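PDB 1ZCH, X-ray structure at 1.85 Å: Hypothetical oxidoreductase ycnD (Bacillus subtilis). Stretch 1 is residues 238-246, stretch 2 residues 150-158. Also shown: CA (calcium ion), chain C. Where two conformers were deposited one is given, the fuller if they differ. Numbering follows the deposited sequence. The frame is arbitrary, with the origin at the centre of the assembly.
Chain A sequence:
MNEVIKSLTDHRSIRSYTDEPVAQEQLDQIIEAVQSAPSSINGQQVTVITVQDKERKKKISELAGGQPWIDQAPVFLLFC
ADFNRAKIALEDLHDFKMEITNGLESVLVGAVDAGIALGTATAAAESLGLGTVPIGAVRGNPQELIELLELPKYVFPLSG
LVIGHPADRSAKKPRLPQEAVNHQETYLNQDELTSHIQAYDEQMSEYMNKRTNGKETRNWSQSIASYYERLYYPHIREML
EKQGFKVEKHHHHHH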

ATOM      1  N   GLU A 238       4.324   3.966  20.291  1.00 16.56           N
ATOM      2  CA  GLU A 238       4.905   3.053  21.269  1.00 20.08           C
ATOM      3  C   GLU A 238       5.243   1.706  20.627  1.00 18.84           C
ATOM      4  O   GLU A 238       6.331   1.172  20.842  1.00 18.98           O
ATOM      5  CB  GLU A 238       3.937   2.848  22.436  1.00 24.13           C
ATOM      6  CG  GLU A 238       4.417   1.842  23.468  1.00 31.02           C
ATOM      7  CD  GLU A 238       3.553   1.835  24.714  1.00 36.83           C
ATOM      8  OE1 GLU A 238       2.320   1.681  24.585  1.00 39.48           O
ATOM      9  OE2 GLU A 238       4.111   1.982  25.824  1.00 40.22           O
ATOM     10  N   MET A 239       4.309   1.162  19.848  1.00 18.38           N
ATOM     11  CA  MET A 239       4.520  -0.117  19.161  1.00 18.10           C
ATOM     12  C   MET A 239       5.748  -0.025  18.270  1.00 16.21           C
ATOM     13  O   MET A 239       6.638  -0.877  18.317  1.00 16.43           O
ATOM     14  CB  MET A 239       3.314  -0.478  18.276  1.00 20.19           C
ATOM     15  CG  MET A 239       3.626  -1.579  17.242  1.00 21.41           C
ATOM     16  SD  MET A 239       2.384  -1.813  15.930  1.00 25.52           S
ATOM     17  CE  MET A 239       2.880  -0.551  14.764  1.00 21.78           C
ATOM     18  N   LEU A 240       5.776   1.016  17.446  1.00 15.63           N
ATOM     19  CA  LEU A 240       6.878   1.236  16.520  1.00 15.88           C
ATOM     20  C   LEU A 240       8.226   1.315  17.229  1.00 17.46           C
ATOM     21  O   LEU A 240       9.191   0.676  16.806  1.00 16.85           O
ATOM     22  CB  LEU A 240       6.628   2.512  15.711  1.00 14.79           C
ATOM     23  CG  LEU A 240       5.431   2.424  14.754  1.00 14.74           C
ATOM     24  CD1 LEU A 240       5.117   3.796  14.162  1.00 13.94           C
ATOM     25  CD2 LEU A 240       5.748   1.416  13.650  1.00 13.70           C
ATOM     26  N   GLU A 241       8.296   2.088  18.309  1.00 17.25           N
ATOM     27  CA  GLU A 241       9.544   2.227  19.048  1.00 18.38           C
ATOM     28  C   GLU A 241       9.977   0.899  19.659  1.00 18.43           C
ATOM     29  O   GLU A 241      11.161   0.557  19.651  1.00 17.62           O
ATOM     30  CB  GLU A 241       9.399   3.279  20.149  1.00 20.86           C
ATOM     31  CG  GLU A 241       8.995   4.646  19.636  1.00 26.88           C
ATOM     32  CD  GLU A 241       9.037   5.716  20.712  1.00 30.32           C
ATOM     33  OE1 GLU A 241       8.424   5.516  21.785  1.00 31.00           O
ATOM     34  OE2 GLU A 241       9.682   6.760  20.480  1.00 31.95           O
ATOM     35  N   LYS A 242       9.010   0.153  20.183  1.00 17.91           N
ATOM     36  CA  LYS A 242       9.289  -1.136  20.798  1.00 18.30           C
ATOM     37  C   LYS A 242       9.838  -2.107  19.759  1.00 18.42           C
ATOM     38  O   LYS A 242      10.573  -3.037  20.093  1.00 17.21           O
ATOM     39  CB  LYS A 242       8.005  -1.691  21.414  0.50 19.68           C
ATOM     40  CG  LYS A 242       8.192  -2.919  22.284  0.50 22.24           C
ATOM     41  CD  LYS A 242       6.885  -3.289  22.971  0.50 23.45           C
ATOM     42  CE  LYS A 242       6.373  -2.153  23.855  0.50 25.12           C
ATOM     43  NZ  LYS A 242       5.030  -2.445  24.433  0.50 26.49           N
ATOM     44  N   GLN A 243       9.481  -1.882  18.498  1.00 16.13           N
ATOM     45  CA  GLN A 243       9.948  -2.735  17.414  1.00 16.67           C
ATOM     46  C   GLN A 243      11.198  -2.199  16.721  1.00 16.99           C
ATOM     47  O   GLN A 243      11.545  -2.637  15.624  1.00 16.32           O
ATOM     48  CB  GLN A 243       8.833  -2.946  16.388  1.00 14.90           C
ATOM     49  CG  GLN A 243       7.695  -3.819  16.896  1.00 14.61           C
ATOM     50  CD  GLN A 243       8.184  -5.130  17.496  1.00 16.97           C
ATOM     51  OE1 GLN A 243       8.314  -5.259  18.715  1.00 16.57           O
ATOM     52  NE2 GLN A 243       8.469  -6.106  16.638  1.00 13.37           N
ATOM     53  N   GLY A 244      11.869  -1.244  17.356  1.00 18.54           N
ATOM     54  CA  GLY A 244      13.096  -0.707  16.791  1.00 19.52           C
ATOM     55  C   GLY A 244      12.994   0.483  15.862  1.00 22.08           C
ATOM     56  O   GLY A 244      14.002   0.917  15.308  1.00 23.67           O
ATOM     57  N   PHE A 245      11.792   1.014  15.675  1.00 21.55           N
ATOM     58  CA  PHE A 245      11.608   2.169  14.808  1.00 23.83           C
ATOM     59  C   PHE A 245      11.587   3.428  15.665  1.00 26.57           C
ATOM     60  O   PHE A 245      10.820   3.522  16.625  1.00 30.75           O
ATOM     61  CB  PHE A 245      10.299   2.041  14.030  1.00 22.88           C
ATOM     62  CG  PHE A 245      10.311   0.938  13.011  1.00 21.36           C
ATOM     63  CD1 PHE A 245      10.767   1.174  11.716  1.00 19.36           C
ATOM     64  CD2 PHE A 245       9.895  -0.346  13.352  1.00 20.05           C
ATOM     65  CE1 PHE A 245      10.809   0.149  10.775  1.00 19.14           C
ATOM     66  CE2 PHE A 245       9.934  -1.382  12.416  1.00 19.29           C
ATOM     67  CZ  PHE A 245      10.392  -1.133  11.127  1.00 19.66           C
ATOM     68  N   LYS A 246      12.436   4.390  15.326  1.00 25.01           N
ATOM     69  CA  LYS A 246      12.496   5.627  16.084  1.00 24.96           C
ATOM     70  C   LYS A 246      11.966   6.804  15.283  1.00 23.83           C
ATOM     71  O   LYS A 246      12.091   6.848  14.062  1.00 22.22           O
ATOM     72  CB  LYS A 246      13.932   5.927  16.515  1.00 27.75           C
ATOM     73  CG  LYS A 246      14.571   4.854  17.379  1.00 30.17           C
ATOM     74  CD  LYS A 246      15.890   5.351  17.951  1.00 33.69           C
ATOM     75  CE  LYS A 246      16.630   4.254  18.699  1.00 36.15           C
ATOM     76  NZ  LYS A 246      17.156   3.213  17.769  1.00 37.08           N
TER
HETATM   77 CA    CA C 303      10.975 -19.061  15.909  1.00 22.60          CA
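Stretch 2 150-158: ELPKYVFPL

The turn of stretch 2 packs against the end of the helix of stretch 1, and its strand runs back along it, roughly antiparallel. The first half of stretch 2 is loop, with a type II beta turn from Pro152 to Val155; from Val155 to Leu158 it is strand, running at 151° to the direction of helix 238-242, the two axes approaching to 8.8 Å. The nearest CA atoms are those of Gln243 and Lys153, 4.7 Å apart.

Gln243, the first residue to leave helical phi/psi, organizes the polar part. Its carbonyl O accepts a hydrogen bond from Tyr154 N at 2.6 Å, while chi1 and chi2, both m, fold the side chain so that NE2 donates to Val155 O at 2.8 Å. Thus one residue at the helix end grips the turn through both backbone and amide. A water sits 2.7 Å from Leu151 O and accepts from Gln243 NE2 at 3.3 Å.

Gly244 follows with phi/psi of 90/4, where a CB would jam against the preceding carbonyl; it would also clash with Tyr154 CE1 and Lys153 CG. The bare backbone lets the fully extended Lys153 chain, all t, pass with CE 3.7 Å from Gly244 CA. Tyr154 has its CA-to-CB bond pointing away, yet chi1 m brings CE1 to 3.4 Å from Gly244 O.

The apolar part centres on Phe156, whose CB points toward stretch 1. With chi1 p and chi2 84°, its ring offers a face to Leu240, whose CD2 sits 3.6 Å from the ring centroid, and an edge to the face of Phe245: centroids 5.0 Å apart, planes at 87°. Met239, t at chi1 and chi2 and p at chi3, points toward stretch 2 and sets CE 3.8 Å from Phe156 CD1 and SD 4.3 Å from Pro157 CD. The rule is compact: polar grip at the helix end, glycine for both its backbone angles and its clearance, one aromatic ring used by face and edge.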

ATOM      1  N   GLU A 150       5.753 -14.427  16.862  1.00 14.44           N
ATOM      2  CA  GLU A 150       7.200 -14.307  16.965  1.00 15.93           C
ATOM      3  C   GLU A 150       7.806 -13.263  16.034  1.00 15.76           C
ATOM      4  O   GLU A 150       8.867 -13.486  15.449  1.00 16.07           O
ATOM      5  CB  GLU A 150       7.852 -15.670  16.707  1.00 18.37           C
ATOM      6  CG  GLU A 150       7.521 -16.719  17.765  1.00 23.12           C
ATOM      7  CD  GLU A 150       8.084 -18.091  17.435  1.00 27.04           C
ATOM      8  OE1 GLU A 150       9.275 -18.176  17.071  1.00 27.52           O
ATOM      9  OE2 GLU A 150       7.338 -19.088  17.550  1.00 29.36           O
ATOM     10  N   LEU A 151       7.137 -12.123  15.894  1.00 15.65           N
ATOM     11  CA  LEU A 151       7.659 -11.062  15.039  1.00 14.18           C
ATOM     12  C   LEU A 151       8.854 -10.460  15.766  1.00 14.40           C
ATOM     13  O   LEU A 151       8.739 -10.013  16.909  1.00 14.49           O
ATOM     14  CB  LEU A 151       6.589  -9.995  14.788  1.00 14.14           C
ATOM     15  CG  LEU A 151       5.247 -10.523  14.265  1.00 14.61           C
ATOM     16  CD1 LEU A 151       4.316  -9.349  13.967  1.00 15.21           C
ATOM     17  CD2 LEU A 151       5.471 -11.367  13.017  1.00 15.37           C
ATOM     18  N   PRO A 152      10.027 -10.450  15.116  1.00 12.96           N
ATOM     19  CA  PRO A 152      11.231  -9.898  15.741  1.00 11.56           C
ATOM     20  C   PRO A 152      11.319  -8.383  15.634  1.00 12.49           C
ATOM     21  O   PRO A 152      10.448  -7.730  15.059  1.00 11.90           O
ATOM     22  CB  PRO A 152      12.346 -10.585  14.964  1.00 11.75           C
ATOM     23  CG  PRO A 152      11.785 -10.548  13.559  1.00 12.10           C
ATOM     24  CD  PRO A 152      10.328 -10.972  13.769  1.00 11.53           C
ATOM     25  N   LYS A 153      12.381  -7.825  16.201  1.00 11.42           N
ATOM     26  CA  LYS A 153      12.601  -6.388  16.129  1.00 11.87           C
ATOM     27  C   LYS A 153      12.665  -6.008  14.644  1.00 11.05           C
ATOM     28  O   LYS A 153      13.128  -6.799  13.817  1.00 10.12           O
ATOM     29  CB  LYS A 153      13.915  -6.038  16.835  1.00 12.36           C
ATOM     30  CG  LYS A 153      14.253  -4.559  16.888  1.00 14.84           C
ATOM     31  CD  LYS A 153      15.519  -4.345  17.709  1.00 18.00           C
ATOM     32  CE  LYS A 153      15.919  -2.883  17.776  1.00 20.69           C
ATOM     33  NZ  LYS A 153      17.142  -2.715  18.617  1.00 24.69           N
ATOM     34  N   TYR A 154      12.178  -4.810  14.325  1.00 10.84           N
ATOM     35  CA  TYR A 154      12.141  -4.261  12.963  1.00 11.65           C
ATOM     36  C   TYR A 154      11.015  -4.808  12.092  1.00 12.36           C
ATOM     37  O   TYR A 154      10.999  -4.607  10.878  1.00 11.66           O
ATOM     38  CB  TYR A 154      13.489  -4.451  12.264  1.00 11.80           C
ATOM     39  CG  TYR A 154      14.618  -3.777  13.008  1.00 13.69           C
ATOM     40  CD1 TYR A 154      14.582  -2.408  13.277  1.00 14.06           C
ATOM     41  CD2 TYR A 154      15.706  -4.512  13.477  1.00 14.29           C
ATOM     42  CE1 TYR A 154      15.599  -1.789  13.997  1.00 15.49           C
ATOM     43  CE2 TYR A 154      16.729  -3.901  14.197  1.00 15.91           C
ATOM     44  CZ  TYR A 154      16.672  -2.544  14.454  1.00 15.85           C
ATOM     45  OH  TYR A 154      17.694  -1.942  15.152  1.00 18.92           O
ATOM     46  N   VAL A 155      10.073  -5.498  12.724  1.00 10.58           N
ATOM     47  CA  VAL A 155       8.914  -6.043  12.028  1.00 10.72           C
ATOM     48  C   VAL A 155       7.674  -5.609  12.806  1.00 11.70           C
ATOM     49  O   VAL A 155       7.634  -5.723  14.033  1.00 11.93           O
ATOM     50  CB  VAL A 155       8.946  -7.592  11.984  1.00 11.52           C
ATOM     51  CG1 VAL A 155       7.675  -8.130  11.308  1.00 10.68           C
ATOM     52  CG2 VAL A 155      10.187  -8.068  11.240  1.00 10.64           C
ATOM     53  N   PHE A 156       6.676  -5.080  12.107  1.00 11.52           N
ATOM     54  CA  PHE A 156       5.441  -4.688  12.778  1.00 12.95           C
ATOM     55  C   PHE A 156       4.221  -4.955  11.907  1.00 12.32           C
ATOM     56  O   PHE A 156       4.253  -4.781  10.685  1.00 10.77           O
ATOM     57  CB  PHE A 156       5.500  -3.222  13.253  1.00 14.99           C
ATOM     58  CG  PHE A 156       5.555  -2.200  12.153  1.00 17.85           C
ATOM     59  CD1 PHE A 156       4.391  -1.760  11.532  1.00 19.54           C
ATOM     60  CD2 PHE A 156       6.769  -1.626  11.782  1.00 18.59           C
ATOM     61  CE1 PHE A 156       4.435  -0.756  10.558  1.00 19.57           C
ATOM     62  CE2 PHE A 156       6.826  -0.624  10.811  1.00 18.68           C
ATOM     63  CZ  PHE A 156       5.655  -0.187  10.198  1.00 20.69           C
ATOM     64  N   PRO A 157       3.127  -5.416  12.531  1.00 13.14           N
ATOM     65  CA  PRO A 157       1.892  -5.722  11.805  1.00 12.97           C
ATOM     66  C   PRO A 157       1.193  -4.487  11.267  1.00 13.42           C
ATOM     67  O   PRO A 157       1.090  -3.468  11.950  1.00 11.94           O
ATOM     68  CB  PRO A 157       1.060  -6.448  12.854  1.00 14.59           C
ATOM     69  CG  PRO A 157       1.429  -5.709  14.109  1.00 13.41           C
ATOM     70  CD  PRO A 157       2.939  -5.597  13.983  1.00 14.33           C
ATOM     71  N   LEU A 158       0.721  -4.577  10.030  1.00 11.96           N
ATOM     72  CA  LEU A 158       0.005  -3.465   9.419  1.00 12.26           C
ATOM     73  C   LEU A 158      -1.438  -3.847   9.120  1.00 10.20           C
ATOM     74  O   LEU A 158      -2.365  -3.129   9.490  1.00 10.08           O
ATOM     75  CB  LEU A 158       0.718  -3.014   8.144  1.00 13.82           C
ATOM     76  CG  LEU A 158       1.954  -2.169   8.461  1.00 17.77           C
ATOM     77  CD1 LEU A 158       2.821  -1.998   7.234  1.00 17.51           C
ATOM     78  CD2 LEU A 158       1.493  -0.816   9.000  1.00 19.21           C
TER
HETATM   79  O   HOH W   1       9.711  -8.309  18.735  1.00 21.05           O
HETATM   80  O   HOH W   2      11.065 -16.942  14.718  1.00 17.88           O
HETATM   81  O   HOH W   3       9.393 -19.514  13.976  1.00 23.33           O